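Local structure of putative transcriptional regulator (Clostridium difficile, 3QI7) at residues Y249-Q254 / N297-Y302; A156-H161 / K225-F230; S74-I79 / L101-K106; N67-I72 / T95-L100. The protein is a putative lipoprotein of unknown function that, with a periplasmic-binding-protein-like fold, may bind a small ligand, possibly a sugar, between two domains. One frame throughout, in Å; residues are numbered along the deposited sequence.

Contact 1 of 4, residues Y249-Q254 / N297-Y302; sequences YIVAEQ and NRLGGY
The backbones of 249-254 and 297-302 run nearly parallel, 5° apart end to end, and meet in a single bridge between Val251 and Leu299. Val251 serves this bridge twice: its N donates to Arg298 O (2.9 Å), almost along the C=O axis, and its O accepts from Gly300 N (3.1 Å) in the carbonyl plane. Water extends the join, one molecule donating to both Val251 O and Gly300 O. Gly300 has no side chain, which lets Ala252 O approach to 3.0 Å from Gly300 C. The Arg298 chain bends at chi2 and chi3 and lays its guanidinium across Ile250, whose CG1 sits over the centre of one face, 3.6 Å from Arg298 CZ. The charge itself forms a salt bridge with Asp226. Beside the bridge, Val251 and Leu299 lie side by side, Val251 CB to Leu299 CD2 at 4.0 Å. At the other end the Glu253 carboxylate stands 81° to the Tyr302 ring and reaches it through water: Glu253 OE2 accepts from two molecules, one also bound to Gly301 O and the other to Tyr302 OH. Arg143 pairs with OE1, so the carboxylate is probably ionised. Ile250 makes backbone hydrogen bonds to Ile227 and Val229, while Leu299 and Gly301 make them to Tyr371 and Leu369. The irregular segment after helix 234-247 thus links edge strand 228-231 to the C-terminal strand, consistent with a periplasmic-binding-protein-like fold.

Contact 2 of 4, residues A156-H161 / K225-F230; sequences AKAFIH and KDINVF
Four backbone hydrogen bonds join 156-161 to 225-230, with donors drawn from both sides. Lys157 N donates to Asp226 O (2.6 Å), the shortest of the four. Asn228 N then donates to Ala158 O (2.9 Å), Asn228 O receives Ile160 N (2.8 Å) in a nearly straight bond, and Ile160 O takes Phe230 N (2.9 Å). Asn228 and Ile160 therefore each spend both N and O across the seam. Ala158 N, by contrast, is buried with no partner in the model. Asp226, at the centre of an inverse gamma turn, adds to its salt bridge with Arg298 a second one from OD1 to Lys225 NZ (3.0 Å), which comes from above the carboxylate plane. Asn228 OD1 accepts from Ala252 N, while its ND2 lies 3.3 Å from Phe159 CE2, with amide and ring turned 48° apart. Phe159 CZ continues onto Phe230 CB (3.7 Å), and His161 CD2 comes to the edge of the Phe230 ring. Helices 140-153 and 171-186 pack on the side bearing these groups; helix 203-223 packs on that of Ile160 and Ile227. Parallel strands in the order 191-196, 159-164, 228-231, sandwiched between helices, are consistent with the Rossmann-like alpha/beta domains of periplasmic-binding-protein folds.

Contact 3 of 4, residues S74-I79 / L101-K106; sequences SAINKI and LPALQK
Both isoleucines that carry this contact place CG1 anti to the carbonyl carbon and CG2 anti to the backbone N, with chi1 at -77° in Ile76 and -61° in Ile79. Lying three residues apart, they emerge from nearly the same side of helix 72-80 and receive a single small side chain, Ala103, from helix 101-110. The Ala103 methyl points at the partner helix and is held from several directions. Ile76 CG2 stands 4.0 Å from Ala103 CB, and the backbone atom Ile76 O is 3.9 Å from the same methyl. Ile79 meets it with CB (3.9 Å from Ala103 CB) and also with both of its branch ends, CG2 and CD1. So small a residue at the centre suits the close approach of the helix axes, 8.6 Å, at a signed crossing angle of -29°. The two helices follow neighbouring legs of the alternating alpha/beta topology: helix 72-80 is the beta-alpha-beta crossover between parallel strands 57-63 and 88-94, and helix 101-110 that between 88-94 and 115-118, so they lie next to each other over the same sheet. On the sheet side the side chains of Ile79 and Leu104 cross obliquely, Ile79 CG2 lying 4.1 Å from Leu104 CD2, and Leu104 goes on to rest on Ile91 and Val93 of strand 88-94. Toward solvent the seam thins out, with Ile76 CD1 reaching the ring carbon Pro102 CB at 4.4 Å. Val80, one residue beyond the segment, adds to the apolar surroundings of Ala103.

Contact 4 of 4, residues N67-I72 / T95-L100; sequences NFTSNI and TDQAGL
Thr95 opens the second segment by presenting OG1 to the edge of the Phe68 ring, 3.6 Å from Phe68 CE2. The same oxygen accepts from Gln97 N (3.1 Å), closing an ST turn, and is hydrogen-bonded to Gln20 OE1, which also holds Gln97 NE2. Gln97 follows, its chain extended beyond CG and sliding past Phe68 in the opposite direction; Gln97 CB lies 3.7 Å from Phe68 CZ, and amide and ring planes are 46° apart. Gln97 OE1 touches Thr69 CG2 at 3.3 Å and accepts from a water (2.7 Å from that OE1) that also accepts a hydrogen bond from Thr69 N. Ala98 contributes chiefly its carbonyl, near both Phe68 CE1 and Thr69 CG2. Gly99 sits where a side chain would run into Ile72, and its positive phi of 132° suits a glycine; Ile72 CD1 rests 3.9 Å from Gly99 O, while Gly99 N is bound by Asp123. Leu100 completes the walk, meeting the Phe68 ring tip to tip, Leu100 CG to Phe68 CE1 at 3.6 Å. Phe68 CG takes the crowded position between the backbone N and the carbonyl carbon (chi1 84°). One aromatic ring is thus gripped between an apolar leucine and a polar rim, implying that the two loops are joined mainly by van der Waals packing, with one water as the polar link between them, while Gln20 positions Thr95 and Gln97 within their own loop.

How the contacts relate
Contacts 1 and 2 are adjoining, buried parts of one domain, whereas contacts 3 and 4 belong together in another, about 39 Å from contact 1 to contact 3 between centres. Backbone hydrogen bonding dominates the first pair: contact 2 is regular parallel sheet, and contact 1 is a sparser, water-assisted splice at its border, the two joined by polar side-chain bonds. The second pair relies on side-chain packing and shares the sequence leading into and along helices 72-80 and 101-110. There, contact 3 is packing of mostly apolar side chains between helices, while the partly buried loops of contact 4, nearer solvent, mix an aromatic ring with polar groups and water.

Contact 1 of 4, residues Y249-Q254 / N297-Y302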
loop_
_atom_site.group_PDB
_atom_site.type_symbol
_atom_site.label_atom_id
_atom_site.label_comp_id
_atom_site.label_asym_id
_atom_site.label_seq_id
_atom_site.Cartn_x
_atom_site.Cartn_y
_atom_site.Cartn_z
ATOM N N TYR A 249 -17.493 16.545 8.130
ATOM C CA TYR A 249 -16.489 17.118 7.268
ATOM C C TYR A 249 -16.023 16.071 6.269
ATOM O O TYR A 249 -16.670 15.030 6.127
ATOM C CB TYR A 249 -15.339 17.743 8.100
ATOM C CG TYR A 249 -14.689 16.885 9.165
ATOM C CD1 TYR A 249 -13.789 15.884 8.840
ATOM C CD2 TYR A 249 -14.935 17.125 10.512
ATOM C CE1 TYR A 249 -13.130 15.129 9.839
ATOM C CE2 TYR A 249 -14.312 16.366 11.513
ATOM C CZ TYR A 249 -13.427 15.378 11.184
ATOM O OH TYR A 249 -12.829 14.667 12.196
ATOM N N ILE A 250 -14.949 16.361 5.549
ATOM C CA ILE A 250 -14.423 15.448 4.542
ATOM C C ILE A 250 -13.155 14.735 5.030
ATOM O O ILE A 250 -12.285 15.351 5.660
ATOM C CB ILE A 250 -14.088 16.194 3.217
ATOM C CG1 ILE A 250 -15.328 16.864 2.628
ATOM C CG2 ILE A 250 -13.492 15.274 2.200
ATOM C CD1 ILE A 250 -14.994 18.156 1.830
ATOM N N VAL A 251 -13.073 13.440 4.757
ATOM C CA VAL A 251 -11.838 12.666 4.945
ATOM C C VAL A 251 -11.545 11.927 3.639
ATOM O O VAL A 251 -11.944 10.768 3.419
ATOM C CB VAL A 251 -11.915 11.704 6.152
ATOM C CG1 VAL A 251 -10.548 11.070 6.408
ATOM C CG2 VAL A 251 -12.461 12.466 7.387
ATOM N N ALA A 252 -10.807 12.609 2.770
ATOM C CA ALA A 252 -10.568 12.086 1.414
ATOM C C ALA A 252 -9.805 10.753 1.486
ATOM O O ALA A 252 -10.093 9.826 0.719
ATOM C CB ALA A 252 -9.806 13.108 0.588
ATOM N N GLU A 253 -8.839 10.673 2.411
ATOM C CA GLU A 253 -8.030 9.468 2.642
ATOM C C GLU A 253 -7.523 9.288 4.088
ATOM O O GLU A 253 -7.124 10.238 4.758
ATOM C CB GLU A 253 -6.781 9.471 1.702
ATOM C CG GLU A 253 -7.096 9.548 0.226
ATOM C CD GLU A 253 -5.853 9.472 -0.652
ATOM O OE1 GLU A 253 -4.768 9.738 -0.129
ATOM O OE2 GLU A 253 -5.966 9.173 -1.864
ATOM N N GLN A 254 -7.452 8.035 4.536
ATOM C CA GLN A 254 -6.663 7.670 5.717
ATOM C C GLN A 254 -5.169 7.922 5.414
ATOM O O GLN A 254 -4.765 8.010 4.247
ATOM C CB GLN A 254 -6.819 6.192 6.018
ATOM C CG GLN A 254 -8.266 5.731 6.379
ATOM C CD GLN A 254 -8.563 4.331 5.895
ATOM O OE1 GLN A 254 -8.826 4.117 4.707
ATOM N NE2 GLN A 254 -8.483 3.358 6.804
ATOM N N ASN A 297 -20.474 10.696 -0.190
ATOM C CA ASN A 297 -19.543 11.553 -0.874
ATOM C C ASN A 297 -18.641 12.400 0.053
ATOM O O ASN A 297 -18.080 13.380 -0.401
ATOM C CB ASN A 297 -20.276 12.396 -1.913
ATOM C CG ASN A 297 -21.061 11.532 -2.932
ATOM O OD1 ASN A 297 -22.291 11.490 -2.909
ATOM N ND2 ASN A 297 -20.349 10.842 -3.809
ATOM N N ARG A 298 -18.467 11.980 1.319
ATOM C CA ARG A 298 -17.566 12.654 2.275
ATOM C C ARG A 298 -16.282 11.898 2.625
ATOM O O ARG A 298 -15.352 12.481 3.183
ATOM C CB ARG A 298 -18.335 12.942 3.569
ATOM C CG ARG A 298 -19.647 13.707 3.373
ATOM C CD ARG A 298 -19.425 15.040 2.680
ATOM N NE ARG A 298 -18.994 16.089 3.603
ATOM C CZ ARG A 298 -18.832 17.363 3.266
ATOM N NH1 ARG A 298 -18.995 17.756 2.001
ATOM N NH2 ARG A 298 -18.469 18.245 4.190
ATOM N N LEU A 299 -16.194 10.634 2.224
ATOM C CA LEU A 299 -15.159 9.700 2.715
ATOM C C LEU A 299 -14.636 8.927 1.529
ATOM O O LEU A 299 -15.432 8.412 0.703
ATOM C CB LEU A 299 -15.759 8.703 3.731
ATOM C CG LEU A 299 -16.478 9.250 4.946
ATOM C CD1 LEU A 299 -17.223 8.155 5.717
ATOM C CD2 LEU A 299 -15.491 10.021 5.880
ATOM N N GLY A 300 -13.314 8.881 1.402
ATOM C CA GLY A 300 -12.687 8.185 0.285
ATOM C C GLY A 300 -11.563 7.223 0.641
ATOM O O GLY A 300 -11.193 7.029 1.811
ATOM N N GLY A 301 -10.996 6.634 -0.409
ATOM C CA GLY A 301 -9.936 5.647 -0.264
ATOM C C GLY A 301 -9.495 5.111 -1.623
ATOM O O GLY A 301 -9.584 5.818 -2.640
ATOM N N TYR A 302 -9.046 3.867 -1.610
ATOM C CA TYR A 302 -8.767 3.068 -2.801
ATOM C C TYR A 302 -9.667 1.822 -2.800
ATOM O O TYR A 302 -10.245 1.472 -1.771
ATOM C CB TYR A 302 -7.315 2.600 -2.821
ATOM C CG TYR A 302 -6.220 3.635 -2.759
ATOM C CD1 TYR A 302 -6.382 4.911 -3.325
ATOM C CD2 TYR A 302 -4.986 3.312 -2.203
ATOM C CE1 TYR A 302 -5.346 5.834 -3.318
ATOM C CE2 TYR A 302 -3.934 4.225 -2.164
ATOM C CZ TYR A 302 -4.111 5.489 -2.725
ATOM O OH TYR A 302 -3.068 6.400 -2.694
HETATM O O HOH W 1 -11.348 8.141 4.312
HETATM O O HOH W 2 -8.130 8.298 -2.977
HETATM O O HOH W 3 -3.653 8.956 -3.240
HETATM O O HOH W 4 -8.694 6.158 2.819
#

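Contact 2 of 4, residues A156-H161 / K225-F230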
loop_
_atom_site.group_PDB
_atom_site.type_symbol
_atom_site.label_atom_id
_atom_site.label_comp_id
_atom_site.label_asym_id
_atom_site.label_seq_id
_atom_site.Cartn_x
_atom_site.Cartn_y
_atom_site.Cartn_z
ATOM N N ALA A 156 -13.471 20.449 -0.720
ATOM C CA ALA A 156 -12.728 21.019 0.440
ATOM C C ALA A 156 -12.417 22.523 0.298
ATOM O O ALA A 156 -11.891 22.976 -0.732
ATOM C CB ALA A 156 -11.450 20.259 0.676
ATOM N N LYS A 157 -12.715 23.276 1.353
ATOM C CA LYS A 157 -12.396 24.699 1.383
ATOM C C LYS A 157 -11.152 24.982 2.223
ATOM O O LYS A 157 -10.665 26.120 2.249
ATOM C CB LYS A 157 -13.600 25.508 1.861
ATOM C CG LYS A 157 -14.770 25.481 0.888
ATOM C CD LYS A 157 -14.329 25.813 -0.527
ATOM C CE LYS A 157 -15.499 26.339 -1.374
ATOM N NZ LYS A 157 -15.245 26.173 -2.843
ATOM N N ALA A 158 -10.646 23.950 2.913
ATOM C CA ALA A 158 -9.326 23.987 3.577
ATOM C C ALA A 158 -8.854 22.529 3.682
ATOM O O ALA A 158 -9.670 21.603 3.603
ATOM C CB ALA A 158 -9.408 24.658 4.990
ATOM N N PHE A 159 -7.547 22.333 3.833
ATOM C CA PHE A 159 -6.946 21.033 4.101
ATOM C C PHE A 159 -6.179 21.140 5.418
ATOM O O PHE A 159 -5.225 21.930 5.514
ATOM C CB PHE A 159 -5.981 20.668 2.976
ATOM C CG PHE A 159 -5.418 19.271 3.042
ATOM C CD1 PHE A 159 -4.470 18.896 4.022
ATOM C CD2 PHE A 159 -5.756 18.334 2.053
ATOM C CE1 PHE A 159 -3.948 17.630 4.009
ATOM C CE2 PHE A 159 -5.243 17.047 2.086
ATOM C CZ PHE A 159 -4.332 16.716 3.042
ATOM N N ILE A 160 -6.600 20.371 6.424
ATOM C CA ILE A 160 -5.919 20.359 7.744
ATOM C C ILE A 160 -4.997 19.118 7.796
ATOM O O ILE A 160 -5.465 18.009 7.580
ATOM C CB ILE A 160 -6.926 20.365 8.936
ATOM C CG1 ILE A 160 -8.137 21.269 8.661
ATOM C CG2 ILE A 160 -6.229 20.832 10.249
ATOM C CD1 ILE A 160 -7.858 22.779 8.348
ATOM N N HIS A 161 -3.684 19.326 8.012
ATOM C CA HIS A 161 -2.683 18.252 8.130
ATOM C C HIS A 161 -2.174 18.136 9.561
ATOM O O HIS A 161 -1.705 19.141 10.123
ATOM C CB HIS A 161 -1.498 18.592 7.223
ATOM C CG HIS A 161 -0.452 17.523 7.146
ATOM N ND1 HIS A 161 0.517 17.350 8.124
ATOM C CD2 HIS A 161 -0.186 16.610 6.182
ATOM C CE1 HIS A 161 1.312 16.353 7.765
ATOM N NE2 HIS A 161 0.904 15.885 6.595
ATOM N N LYS A 225 -17.971 23.113 7.698
ATOM C CA LYS A 225 -17.752 21.684 7.644
ATOM C C LYS A 225 -17.067 21.202 6.367
ATOM O O LYS A 225 -16.591 20.058 6.333
ATOM C CB LYS A 225 -19.079 20.942 7.857
ATOM C CG LYS A 225 -20.039 21.110 6.708
ATOM C CD LYS A 225 -21.395 20.460 6.981
ATOM C CE LYS A 225 -22.294 20.577 5.739
ATOM N NZ LYS A 225 -21.579 20.340 4.445
ATOM N N ASP A 226 -17.020 22.025 5.307
ATOM C CA ASP A 226 -16.419 21.569 4.047
ATOM C C ASP A 226 -14.917 21.789 4.034
ATOM O O ASP A 226 -14.380 22.613 3.270
ATOM C CB ASP A 226 -17.061 22.207 2.822
ATOM C CG ASP A 226 -18.535 21.833 2.661
ATOM O OD1 ASP A 226 -18.962 20.775 3.144
ATOM O OD2 ASP A 226 -19.260 22.617 2.030
ATOM N N ILE A 227 -14.250 21.015 4.883
ATOM C CA ILE A 227 -12.788 20.957 4.929
ATOM C C ILE A 227 -12.390 19.503 4.893
ATOM O O ILE A 227 -13.162 18.639 5.314
ATOM C CB ILE A 227 -12.228 21.642 6.209
ATOM C CG1 ILE A 227 -12.663 20.902 7.501
ATOM C CG2 ILE A 227 -12.693 23.115 6.231
ATOM C CD1 ILE A 227 -12.304 21.602 8.853
ATOM N N ASN A 228 -11.193 19.232 4.381
ATOM C CA ASN A 228 -10.598 17.899 4.466
ATOM C C ASN A 228 -9.663 17.793 5.649
ATOM O O ASN A 228 -8.794 18.658 5.846
ATOM C CB ASN A 228 -9.819 17.531 3.202
ATOM C CG ASN A 228 -9.364 16.076 3.206
ATOM O OD1 ASN A 228 -10.197 15.193 3.128
ATOM N ND2 ASN A 228 -8.055 15.827 3.374
ATOM N N VAL A 229 -9.801 16.711 6.425
ATOM C CA VAL A 229 -8.918 16.509 7.567
ATOM C C VAL A 229 -8.069 15.254 7.308
ATOM O O VAL A 229 -8.572 14.199 6.900
ATOM C CB VAL A 229 -9.709 16.403 8.889
ATOM C CG1 VAL A 229 -8.763 16.055 10.098
ATOM C CG2 VAL A 229 -10.509 17.683 9.162
ATOM N N PHE A 230 -6.770 15.369 7.555
ATOM C CA PHE A 230 -5.857 14.279 7.277
ATOM C C PHE A 230 -4.866 14.093 8.393
ATOM O O PHE A 230 -4.279 15.075 8.852
ATOM C CB PHE A 230 -5.080 14.613 6.017
ATOM C CG PHE A 230 -4.050 13.577 5.632
ATOM C CD1 PHE A 230 -4.444 12.356 5.095
ATOM C CD2 PHE A 230 -2.700 13.838 5.762
ATOM C CE1 PHE A 230 -3.512 11.411 4.682
ATOM C CE2 PHE A 230 -1.764 12.876 5.390
ATOM C CZ PHE A 230 -2.174 11.659 4.851
#

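Contact 3 of 4, residues S74-I79 / L101-K106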
loop_
_atom_site.group_PDB
_atom_site.type_symbol
_atom_site.label_atom_id
_atom_site.label_comp_id
_atom_site.label_asym_id
_atom_site.label_seq_id
_atom_site.Cartn_x
_atom_site.Cartn_y
_atom_site.Cartn_z
ATOM N N SER A 74 20.115 -14.118 9.209
ATOM C CA SER A 74 19.178 -15.219 9.115
ATOM C C SER A 74 18.119 -14.895 8.040
ATOM O O SER A 74 17.721 -15.778 7.268
ATOM C CB SER A 74 18.540 -15.476 10.479
ATOM O OG SER A 74 17.453 -16.373 10.381
ATOM N N ALA A 75 17.690 -13.633 7.976
ATOM C CA ALA A 75 16.673 -13.216 6.990
ATOM C C ALA A 75 17.241 -13.329 5.579
ATOM O O ALA A 75 16.593 -13.862 4.681
ATOM C CB ALA A 75 16.187 -11.811 7.269
ATOM N N ILE A 76 18.470 -12.857 5.403
ATOM C CA ILE A 76 19.147 -12.930 4.116
ATOM C C ILE A 76 19.361 -14.373 3.660
ATOM O O ILE A 76 19.036 -14.729 2.517
ATOM C CB ILE A 76 20.499 -12.153 4.148
ATOM C CG1 ILE A 76 20.214 -10.636 4.056
ATOM C CG2 ILE A 76 21.399 -12.591 3.003
ATOM C CD1 ILE A 76 21.409 -9.747 4.362
ATOM N N ASN A 77 19.891 -15.197 4.567
ATOM C CA ASN A 77 20.125 -16.608 4.261
ATOM C C ASN A 77 18.832 -17.318 3.831
ATOM O O ASN A 77 18.849 -18.078 2.859
ATOM C CB ASN A 77 20.798 -17.327 5.441
ATOM C CG ASN A 77 22.202 -16.806 5.718
ATOM O OD1 ASN A 77 22.785 -17.088 6.767
ATOM N ND2 ASN A 77 22.742 -16.026 4.785
ATOM N N LYS A 78 17.731 -17.039 4.530
ATOM C CA LYS A 78 16.410 -17.612 4.246
ATOM C C LYS A 78 16.014 -17.374 2.778
ATOM O O LYS A 78 15.460 -18.252 2.117
ATOM C CB LYS A 78 15.359 -16.986 5.198
ATOM C CG LYS A 78 14.055 -17.772 5.353
ATOM C CD LYS A 78 13.402 -17.616 6.746
ATOM C CE LYS A 78 12.342 -18.733 6.920
ATOM N NZ LYS A 78 11.314 -18.580 8.023
ATOM N N ILE A 79 16.327 -16.197 2.261
ATOM C CA ILE A 79 16.002 -15.900 0.867
ATOM C C ILE A 79 16.980 -16.586 -0.094
ATOM O O ILE A 79 16.569 -17.114 -1.132
ATOM C CB ILE A 79 15.955 -14.354 0.607
ATOM C CG1 ILE A 79 14.874 -13.682 1.467
ATOM C CG2 ILE A 79 15.730 -14.032 -0.905
ATOM C CD1 ILE A 79 14.932 -12.136 1.409
ATOM N N LEU A 101 18.217 -6.345 0.206
ATOM C CA LEU A 101 18.778 -6.247 -1.144
ATOM C C LEU A 101 19.975 -7.179 -1.404
ATOM O O LEU A 101 20.022 -7.824 -2.463
ATOM C CB LEU A 101 19.118 -4.790 -1.494
ATOM C CG LEU A 101 19.539 -4.484 -2.935
ATOM C CD1 LEU A 101 18.532 -5.008 -3.954
ATOM C CD2 LEU A 101 19.726 -2.975 -3.098
ATOM N N PRO A 102 20.938 -7.290 -0.444
ATOM C CA PRO A 102 22.059 -8.211 -0.720
ATOM C C PRO A 102 21.606 -9.628 -1.022
ATOM O O PRO A 102 22.244 -10.314 -1.835
ATOM C CB PRO A 102 22.909 -8.162 0.566
ATOM C CG PRO A 102 22.595 -6.803 1.162
ATOM C CD PRO A 102 21.108 -6.620 0.862
ATOM N N ALA A 103 20.499 -10.046 -0.411
ATOM C CA ALA A 103 19.963 -11.375 -0.653
ATOM C C ALA A 103 19.613 -11.573 -2.132
ATOM O O ALA A 103 19.907 -12.623 -2.718
ATOM C CB ALA A 103 18.723 -11.637 0.229
ATOM N N LEU A 104 18.961 -10.572 -2.724
ATOM C CA LEU A 104 18.536 -10.686 -4.106
ATOM C C LEU A 104 19.714 -10.562 -5.079
ATOM O O LEU A 104 19.687 -11.153 -6.161
ATOM C CB LEU A 104 17.442 -9.669 -4.416
ATOM C CG LEU A 104 16.123 -9.891 -3.645
ATOM C CD1 LEU A 104 15.116 -8.824 -3.964
ATOM C CD2 LEU A 104 15.518 -11.243 -3.907
ATOM N N GLN A 105 20.742 -9.813 -4.708
ATOM C CA GLN A 105 21.956 -9.785 -5.534
ATOM C C GLN A 105 22.602 -11.166 -5.568
ATOM O O GLN A 105 23.060 -11.615 -6.629
ATOM C CB GLN A 105 22.966 -8.757 -5.019
ATOM C CG GLN A 105 22.592 -7.309 -5.267
ATOM C CD GLN A 105 23.433 -6.364 -4.439
ATOM O OE1 GLN A 105 23.215 -6.223 -3.236
ATOM N NE2 GLN A 105 24.417 -5.721 -5.072
ATOM N N LYS A 106 22.668 -11.831 -4.413
ATOM C CA LYS A 106 23.311 -13.145 -4.339
ATOM C C LYS A 106 22.512 -14.185 -5.134
ATOM O O LYS A 106 23.099 -15.025 -5.822
ATOM C CB LYS A 106 23.542 -13.588 -2.884
#

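Contact 4 of 4, residues N67-I72 / T95-L100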
loop_
_atom_site.group_PDB
_atom_site.type_symbol
_atom_site.label_atom_id
_atom_site.label_comp_id
_atom_site.label_asym_id
_atom_site.label_seq_id
_atom_site.Cartn_x
_atom_site.Cartn_y
_atom_site.Cartn_z
ATOM N N ASN A 67 11.282 -9.143 13.590
ATOM C CA ASN A 67 12.250 -8.084 13.866
ATOM C C ASN A 67 13.481 -8.317 13.009
ATOM O O ASN A 67 14.596 -8.318 13.513
ATOM C CB ASN A 67 12.644 -8.091 15.355
ATOM C CG ASN A 67 11.462 -7.888 16.274
ATOM O OD1 ASN A 67 10.783 -6.865 16.217
ATOM N ND2 ASN A 67 11.207 -8.862 17.125
ATOM N N PHE A 68 13.253 -8.557 11.721
ATOM C CA PHE A 68 14.292 -9.119 10.838
ATOM C C PHE A 68 15.538 -8.241 10.663
ATOM O O PHE A 68 16.616 -8.771 10.442
ATOM C CB PHE A 68 13.716 -9.553 9.468
ATOM C CG PHE A 68 13.592 -8.435 8.430
ATOM C CD1 PHE A 68 14.709 -8.014 7.699
ATOM C CD2 PHE A 68 12.364 -7.847 8.165
ATOM C CE1 PHE A 68 14.598 -7.008 6.739
ATOM C CE2 PHE A 68 12.232 -6.846 7.211
ATOM C CZ PHE A 68 13.362 -6.421 6.485
ATOM N N THR A 69 15.380 -6.919 10.750
ATOM C CA THR A 69 16.531 -5.990 10.686
ATOM C C THR A 69 17.509 -6.233 11.865
ATOM O O THR A 69 18.723 -6.036 11.728
ATOM C CB THR A 69 16.077 -4.500 10.568
ATOM O OG1 THR A 69 15.381 -4.078 11.739
ATOM C CG2 THR A 69 15.130 -4.312 9.394
ATOM N N SER A 70 16.988 -6.731 12.995
ATOM C CA SER A 70 17.836 -7.167 14.115
ATOM C C SER A 70 18.327 -8.604 13.985
ATOM O O SER A 70 19.054 -9.075 14.830
ATOM C CB SER A 70 17.095 -7.001 15.438
ATOM O OG SER A 70 16.917 -5.624 15.694
ATOM N N ASN A 71 17.916 -9.290 12.924
ATOM C CA ASN A 71 18.324 -10.658 12.653
ATOM C C ASN A 71 18.625 -10.794 11.179
ATOM O O ASN A 71 18.199 -11.753 10.527
ATOM C CB ASN A 71 17.197 -11.613 13.040
ATOM C CG ASN A 71 16.830 -11.499 14.503
ATOM O OD1 ASN A 71 17.548 -12.003 15.366
ATOM N ND2 ASN A 71 15.729 -10.794 14.796
ATOM N N ILE A 72 19.369 -9.821 10.663
ATOM C CA ILE A 72 19.498 -9.619 9.229
ATOM C C ILE A 72 20.148 -10.781 8.454
ATOM O O ILE A 72 19.780 -11.055 7.313
ATOM C CB ILE A 72 20.206 -8.262 8.919
ATOM C CG1 ILE A 72 19.830 -7.772 7.511
ATOM C CG2 ILE A 72 21.714 -8.350 9.162
ATOM C CD1 ILE A 72 18.379 -7.328 7.386
ATOM N N THR A 95 8.110 -5.882 1.857
ATOM C CA THR A 95 8.311 -5.269 3.187
ATOM C C THR A 95 8.626 -3.774 3.024
ATOM O O THR A 95 9.372 -3.390 2.126
ATOM C CB THR A 95 9.494 -5.953 4.005
ATOM O OG1 THR A 95 9.713 -5.267 5.261
ATOM C CG2 THR A 95 10.816 -5.931 3.217
ATOM N N ASP A 96 8.098 -2.938 3.907
ATOM C CA ASP A 96 8.452 -1.505 3.931
ATOM C C ASP A 96 9.866 -1.252 4.494
ATOM O O ASP A 96 10.361 -0.128 4.439
ATOM C CB ASP A 96 7.456 -0.720 4.811
ATOM C CG ASP A 96 6.053 -0.660 4.233
ATOM O OD1 ASP A 96 5.887 -0.510 2.985
ATOM O OD2 ASP A 96 5.106 -0.720 5.064
ATOM N N GLN A 97 10.526 -2.288 5.008
ATOM C CA GLN A 97 11.818 -2.145 5.638
ATOM C C GLN A 97 12.959 -2.429 4.640
ATOM O O GLN A 97 12.775 -3.124 3.632
ATOM C CB GLN A 97 11.907 -3.068 6.849
ATOM C CG GLN A 97 10.799 -2.819 7.884
ATOM C CD GLN A 97 10.996 -3.613 9.144
ATOM O OE1 GLN A 97 11.952 -3.384 9.905
ATOM N NE2 GLN A 97 10.103 -4.575 9.375
ATOM N N ALA A 98 14.132 -1.901 4.961
ATOM C CA ALA A 98 15.344 -2.069 4.158
ATOM C C ALA A 98 16.207 -3.160 4.747
ATOM O O ALA A 98 16.087 -3.485 5.922
ATOM C CB ALA A 98 16.158 -0.727 4.116
ATOM N N GLY A 99 17.103 -3.705 3.919
ATOM C CA GLY A 99 18.094 -4.648 4.379
ATOM C C GLY A 99 18.243 -5.901 3.546
ATOM O O GLY A 99 19.273 -6.578 3.649
ATOM N N LEU A 100 17.234 -6.235 2.732
ATOM C CA LEU A 100 17.218 -7.546 2.081
ATOM C C LEU A 100 17.855 -7.524 0.687
ATOM O O LEU A 100 18.060 -8.581 0.065
ATOM C CB LEU A 100 15.787 -8.100 2.023
ATOM C CG LEU A 100 15.107 -8.266 3.392
ATOM C CD1 LEU A 100 13.598 -8.552 3.215
ATOM C CD2 LEU A 100 15.793 -9.362 4.253
HETATM O O HOH W 5 12.994 -5.246 11.627
#